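Side-chain contacts in GDSL-like protein (Collinsella aerofaciens ATCC 25986, PDB 7BXD), which is a GDSL-like protein of the SGNH hydrolase family that probably hydrolyses ester bonds of acylated substrates: residues A[73-78]-A[85-90]; A[108-113]-A[177-182]. One frame throughout, in Å; residues are numbered along the deposited sequence. Where two conformers were deposited one is given.

Contact 1. Residues A[73-78]-A[85-90]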
loop_
_atom_site.group_PDB
_atom_site.type_symbol
_atom_site.label_atom_id
_atom_site.label_comp_id
_atom_site.label_asym_id
_atom_site.label_seq_id
_atom_site.Cartn_x
_atom_site.Cartn_y
_atom_site.Cartn_z
ATOM N N LYS A 73 5.535 -9.674 -0.753
ATOM C CA LYS A 73 6.446 -9.130 -1.756
ATOM C C LYS A 73 5.979 -9.439 -3.177
ATOM O O LYS A 73 5.545 -10.551 -3.478
ATOM C CB LYS A 73 7.848 -9.677 -1.547
ATOM C CG LYS A 73 8.522 -9.125 -0.287
ATOM C CD LYS A 73 9.950 -9.661 -0.143
ATOM C CE LYS A 73 9.915 -11.133 0.041
ATOM N NZ LYS A 73 9.434 -11.562 1.321
ATOM N N GLY A 74 6.106 -8.449 -4.070
ATOM C CA GLY A 74 5.782 -8.630 -5.474
ATOM C C GLY A 74 4.321 -8.462 -5.821
ATOM O O GLY A 74 3.984 -8.469 -7.011
ATOM N N SER A 75 3.434 -8.277 -4.840
ATOM C CA SER A 75 2.000 -8.321 -5.105
ATOM C C SER A 75 1.496 -7.032 -5.767
ATOM O O SER A 75 1.765 -5.917 -5.293
ATOM C CB SER A 75 1.269 -8.562 -3.774
ATOM O OG SER A 75 -0.144 -8.650 -3.965
ATOM N N ARG A 76 0.741 -7.209 -6.852
ATOM C CA ARG A 76 -0.011 -6.138 -7.504
ATOM C C ARG A 76 -1.404 -6.115 -6.906
ATOM O O ARG A 76 -1.943 -7.157 -6.530
ATOM C CB ARG A 76 -0.169 -6.412 -9.018
ATOM C CG ARG A 76 1.119 -6.386 -9.858
ATOM C CD ARG A 76 1.969 -7.605 -9.589
ATOM N NE ARG A 76 3.045 -7.831 -10.563
ATOM C CZ ARG A 76 2.917 -8.598 -11.651
ATOM N NH1 ARG A 76 1.743 -9.134 -11.974
ATOM N NH2 ARG A 76 3.968 -8.844 -12.444
ATOM N N ILE A 77 -2.029 -4.934 -6.876
ATOM C CA ILE A 77 -3.447 -4.901 -6.518
ATOM C C ILE A 77 -4.256 -5.753 -7.489
ATOM O O ILE A 77 -5.093 -6.575 -7.075
ATOM C CB ILE A 77 -3.953 -3.452 -6.424
ATOM C CG1 ILE A 77 -3.336 -2.789 -5.171
ATOM C CG2 ILE A 77 -5.496 -3.398 -6.338
ATOM C CD1 ILE A 77 -3.750 -1.341 -4.939
ATOM N N ALA A 78 -4.000 -5.590 -8.800
ATOM C CA ALA A 78 -4.801 -6.243 -9.831
ATOM C C ALA A 78 -4.281 -7.624 -10.206
ATOM O O ALA A 78 -3.075 -7.925 -10.114
ATOM C CB ALA A 78 -4.826 -5.407 -11.098
ATOM N N ASP A 85 -0.816 -13.946 -6.862
ATOM C CA ASP A 85 -0.804 -13.386 -5.511
ATOM C C ASP A 85 -1.207 -11.918 -5.469
ATOM O O ASP A 85 -0.749 -11.184 -4.597
ATOM C CB ASP A 85 0.574 -13.576 -4.872
ATOM C CG ASP A 85 1.678 -12.836 -5.611
ATOM O OD1 ASP A 85 1.445 -12.257 -6.696
ATOM O OD2 ASP A 85 2.810 -12.831 -5.067
ATOM N N SER A 86 -2.098 -11.507 -6.363
ATOM C CA SER A 86 -2.589 -10.128 -6.327
ATOM C C SER A 86 -3.386 -9.866 -5.046
ATOM O O SER A 86 -3.827 -10.799 -4.344
ATOM C CB SER A 86 -3.509 -9.841 -7.503
ATOM O OG SER A 86 -4.712 -10.599 -7.446
ATOM N N PHE A 87 -3.577 -8.572 -4.733
ATOM C CA PHE A 87 -4.433 -8.264 -3.589
ATOM C C PHE A 87 -5.817 -8.872 -3.808
ATOM O O PHE A 87 -6.435 -9.391 -2.880
ATOM C CB PHE A 87 -4.578 -6.754 -3.356
ATOM C CG PHE A 87 -3.355 -6.018 -2.838
ATOM C CD1 PHE A 87 -2.066 -6.155 -3.403
ATOM C CD2 PHE A 87 -3.513 -5.100 -1.794
ATOM C CE1 PHE A 87 -0.986 -5.366 -2.934
ATOM C CE2 PHE A 87 -2.436 -4.326 -1.340
ATOM C CZ PHE A 87 -1.200 -4.447 -1.909
ATOM N N VAL A 88 -6.344 -8.769 -5.032
ATOM C CA VAL A 88 -7.657 -9.338 -5.325
ATOM C C VAL A 88 -7.668 -10.829 -4.986
ATOM O O VAL A 88 -8.613 -11.323 -4.366
ATOM C CB VAL A 88 -8.023 -9.088 -6.801
ATOM C CG1 VAL A 88 -9.223 -9.946 -7.235
ATOM C CG2 VAL A 88 -8.291 -7.594 -7.040
ATOM N N GLU A 89 -6.626 -11.566 -5.414
ATOM C CA GLU A 89 -6.577 -13.005 -5.187
ATOM C C GLU A 89 -6.350 -13.357 -3.720
ATOM O O GLU A 89 -6.819 -14.409 -3.252
ATOM C CB GLU A 89 -5.516 -13.634 -6.077
ATOM C CG GLU A 89 -5.919 -13.718 -7.542
ATOM C CD GLU A 89 -4.738 -13.813 -8.498
ATOM O OE1 GLU A 89 -3.837 -12.941 -8.454
ATOM O OE2 GLU A 89 -4.728 -14.750 -9.353
ATOM N N ARG A 90 -5.596 -12.516 -2.986
ATOM C CA ARG A 90 -5.246 -12.807 -1.597
ATOM C C ARG A 90 -6.350 -12.439 -0.612
ATOM O O ARG A 90 -6.303 -12.892 0.541
ATOM C CB ARG A 90 -3.969 -12.053 -1.186
ATOM C CG ARG A 90 -2.700 -12.621 -1.846
ATOM C CD ARG A 90 -1.472 -12.101 -1.096
ATOM N NE ARG A 90 -1.312 -10.699 -1.436
ATOM C CZ ARG A 90 -1.084 -9.657 -0.608
ATOM N NH1 ARG A 90 -1.008 -9.760 0.723
ATOM N NH2 ARG A 90 -0.922 -8.479 -1.169
HETATM O O HOH W 1 0.389 -9.919 -7.752
#
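Ile77 and Phe87 bring their CA atoms within 4.6 Å of each other where the loop after strand 66-71 passes the N-terminal end of the short helix 87-90, in the alpha/beta fold of SGNH hydrolases. Two loop carbonyls take up N-H groups at this helix start: Phe87 N bonds to Arg76 O at 2.8 Å and Val88 N to Ile77 O at 3.2 Å. Ser86 is the N-cap and forms a capping box with Glu89: Ser86 OG accepts from Glu89 N at 3.0 Å, and Glu89 OE1 receives Ser86 N and Ser86 OG from opposite faces of the carboxylate.

Ser75 links the loop to both ends of the other segment. With OG trans to the backbone N (chi1 -179°), it donates to a lone pair of Asp85 O at 2.7 Å, in the carbonyl plane. The same OG accepts from Arg90 NH2 at 2.9 Å, lying 20° out of the guanidinium plane. Arg90 NE also reaches Asp85 O, but from above the carbonyl plane, so two donors grip that oxygen. The guanidinium continues to Phe70 O and Gly35 O near the ends of two strands. Ile77 CG1 stands over the centre of one face of the Phe87 ring in a CH-pi contact, 3.9 Å from the centroid, and Arg90 NH2 over the opposite face, nearer the rim; Phe34 also meets this ring. A leucine in place of Arg90 would probably leave Ser75 OG, Asp85 O and the Phe70 and Gly35 carbonyls without the guanidinium N-H groups that reach them. The carboxylate of Asp85 forms a salt bridge with Arg83, and its OD1 accepts from a water, at 2.8 Å, that in turn accepts from Arg76 N.

Contact 2. Residues A[108-113]-A[177-182]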
loop_
_atom_site.group_PDB
_atom_site.type_symbol
_atom_site.label_atom_id
_atom_site.label_comp_id
_atom_site.label_asym_id
_atom_site.label_seq_id
_atom_site.Cartn_x
_atom_site.Cartn_y
_atom_site.Cartn_z
ATOM N N ASN A 108 3.461 -1.852 -7.660
ATOM C CA ASN A 108 3.727 -2.942 -8.607
ATOM C C ASN A 108 2.788 -2.904 -9.809
ATOM O O ASN A 108 3.177 -3.308 -10.917
ATOM C CB ASN A 108 3.706 -4.297 -7.923
ATOM C CG ASN A 108 4.816 -4.424 -6.905
ATOM O OD1 ASN A 108 5.940 -3.979 -7.156
ATOM N ND2 ASN A 108 4.519 -5.041 -5.763
ATOM N N ASP A 109 1.545 -2.440 -9.627
ATOM C CA ASP A 109 0.657 -2.269 -10.766
ATOM C C ASP A 109 1.262 -1.291 -11.763
ATOM O O ASP A 109 1.195 -1.512 -12.986
ATOM C CB ASP A 109 -0.718 -1.792 -10.289
ATOM C CG ASP A 109 -1.341 -2.761 -9.306
ATOM O OD1 ASP A 109 -0.840 -2.790 -8.144
ATOM O OD2 ASP A 109 -2.290 -3.483 -9.705
ATOM N N PHE A 110 1.824 -0.175 -11.260
ATOM C CA PHE A 110 2.504 0.785 -12.114
ATOM C C PHE A 110 3.726 0.134 -12.768
ATOM O O PHE A 110 3.883 0.153 -13.991
ATOM C CB PHE A 110 2.919 1.980 -11.252
ATOM C CG PHE A 110 4.025 2.825 -11.855
ATOM C CD1 PHE A 110 3.855 3.462 -13.094
ATOM C CD2 PHE A 110 5.219 2.980 -11.173
ATOM C CE1 PHE A 110 4.883 4.244 -13.626
ATOM C CE2 PHE A 110 6.238 3.754 -11.702
ATOM C CZ PHE A 110 6.070 4.382 -12.936
ATOM N N SER A 111 4.616 -0.458 -11.962
ATOM C CA SER A 111 5.899 -0.908 -12.490
ATOM C C SER A 111 5.772 -2.140 -13.378
ATOM O O SER A 111 6.646 -2.366 -14.226
ATOM C CB SER A 111 6.912 -1.127 -11.358
ATOM O OG SER A 111 6.619 -2.275 -10.596
ATOM N N ARG A 112 4.731 -2.955 -13.195
ATOM C CA ARG A 112 4.544 -4.169 -13.981
ATOM C C ARG A 112 3.357 -4.074 -14.935
ATOM O O ARG A 112 2.831 -5.095 -15.368
ATOM C CB ARG A 112 4.484 -5.405 -13.070
ATOM C CG ARG A 112 5.694 -5.550 -12.158
ATOM C CD ARG A 112 6.980 -5.531 -12.957
ATOM N NE ARG A 112 8.105 -6.013 -12.167
ATOM C CZ ARG A 112 9.364 -5.658 -12.380
ATOM N NH1 ARG A 112 9.652 -4.807 -13.355
ATOM N NH2 ARG A 112 10.331 -6.141 -11.612
ATOM N N ASN A 113 2.950 -2.860 -15.313
ATOM C CA ASN A 113 2.128 -2.658 -16.506
ATOM C C ASN A 113 0.742 -3.293 -16.389
ATOM O O ASN A 113 0.254 -3.949 -17.303
ATOM C CB ASN A 113 2.908 -3.110 -17.739
ATOM C CG ASN A 113 4.181 -2.354 -17.829
ATOM O OD1 ASN A 113 4.153 -1.133 -17.943
ATOM N ND2 ASN A 113 5.315 -3.036 -17.698
ATOM N N ALA A 177 1.540 8.568 -11.150
ATOM C CA ALA A 177 0.453 9.478 -10.805
ATOM C C ALA A 177 -0.874 9.051 -11.401
ATOM O O ALA A 177 -1.919 9.302 -10.787
ATOM C CB ALA A 177 0.788 10.905 -11.242
ATOM N N ALA A 178 -0.881 8.413 -12.591
ATOM C CA ALA A 178 -2.146 7.959 -13.171
ATOM C C ALA A 178 -2.785 6.898 -12.280
ATOM O O ALA A 178 -4.021 6.835 -12.155
ATOM C CB ALA A 178 -1.910 7.406 -14.582
ATOM N N TYR A 179 -1.963 5.986 -11.730
ATOM C CA TYR A 179 -2.471 4.955 -10.833
ATOM C C TYR A 179 -2.957 5.581 -9.522
ATOM O O TYR A 179 -4.009 5.187 -8.989
ATOM C CB TYR A 179 -1.397 3.878 -10.583
ATOM C CG TYR A 179 -1.088 3.064 -11.820
ATOM C CD1 TYR A 179 -0.250 3.579 -12.828
ATOM C CD2 TYR A 179 -1.666 1.817 -12.005
ATOM C CE1 TYR A 179 -0.004 2.847 -13.982
ATOM C CE2 TYR A 179 -1.432 1.070 -13.176
ATOM C CZ TYR A 179 -0.600 1.603 -14.164
ATOM O OH TYR A 179 -0.318 0.908 -15.314
ATOM N N VAL A 180 -2.206 6.540 -8.979
ATOM C CA VAL A 180 -2.647 7.222 -7.764
ATOM C C VAL A 180 -3.996 7.897 -7.989
ATOM O O VAL A 180 -4.909 7.786 -7.164
ATOM C CB VAL A 180 -1.571 8.210 -7.265
ATOM C CG1 VAL A 180 -2.076 8.982 -6.081
ATOM C CG2 VAL A 180 -0.265 7.440 -6.886
ATOM N N ARG A 181 -4.145 8.610 -9.109
ATOM C CA ARG A 181 -5.411 9.289 -9.393
ATOM C C ARG A 181 -6.533 8.286 -9.486
ATOM O O ARG A 181 -7.641 8.531 -8.990
ATOM C CB ARG A 181 -5.276 10.076 -10.697
ATOM C CG ARG A 181 -4.597 11.416 -10.534
ATOM C CD ARG A 181 -4.834 12.335 -11.766
ATOM N NE ARG A 181 -4.509 11.688 -13.041
ATOM C CZ ARG A 181 -3.299 11.633 -13.588
ATOM N NH1 ARG A 181 -2.264 12.209 -12.992
ATOM N NH2 ARG A 181 -3.130 11.000 -14.745
ATOM N N ALA A 182 -6.287 7.153 -10.148
ATOM C CA ALA A 182 -7.342 6.134 -10.264
ATOM C C ALA A 182 -7.771 5.659 -8.872
ATOM O O ALA A 182 -8.970 5.518 -8.580
ATOM C CB ALA A 182 -6.832 4.964 -11.096
#
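Tyr179 lays its ring against the backbone of helix 107-111 at Phe110, and it provides almost all of the surface that segment 177-182 buries here. Phe110 CA sits over the middle of the ring, 3.8 Å from the centroid and 13° off the normal, a CH-pi contact made by the main chain instead of a side-chain tip. On the same residue, Phe110 CB packs against Tyr179 CD1 at 3.9 Å. CG of Phe110 is trans to its backbone N (chi1 160°), which carries the phenyl ring along the rim of the tyrosine: Tyr179 CE1 meets it at the edge, 4.0 Å from Phe110 CD1, and the two side chains cross at roughly a right angle. Asp109 meets the CD2-CE2 side of the ring, its CB 4.1 Å from Tyr179 CD2 and its carbonyl O 3.7 Å from Tyr179 CE2. The Asp109 carboxylate turns away from the ring, its strongest polar partner being Ile77 N. At the far end of the tyrosine, the hydroxyl is hydrogen-bonded to Val114 O, just beyond the helix, which helps fix where the ring lies. Phe127 of helix 127-141 meets Tyr179 edge-to-face and also touches Asp109 and Ala182, so the contact joins helix 107-111, which follows strand 100-104, to helix 176-189, which leads to strand 194-195, with helix 127-141 beside both.

From the N terminus, contact 1 comes first, a local closure: the chain leaves edge strand 66-71, turns through six intervening residues and folds back as helix 87-90. Strand 100-104 then runs through the middle of the sheet, and contact 2 opens on helix 107-111, closing a far longer loop that includes helix 127-141 and strand 146-150 before helix 176-189. The contacts are in series, neither nested nor crossed, with centres about 14 Å apart. They meet at the Asp109 carboxylate, whose OD1 lies 2.8 Å from Ile77 N and OD2 2.9 Å from Ala78 N, probable hydrogen bonds that tie the loop of contact 1 to the helix of contact 2.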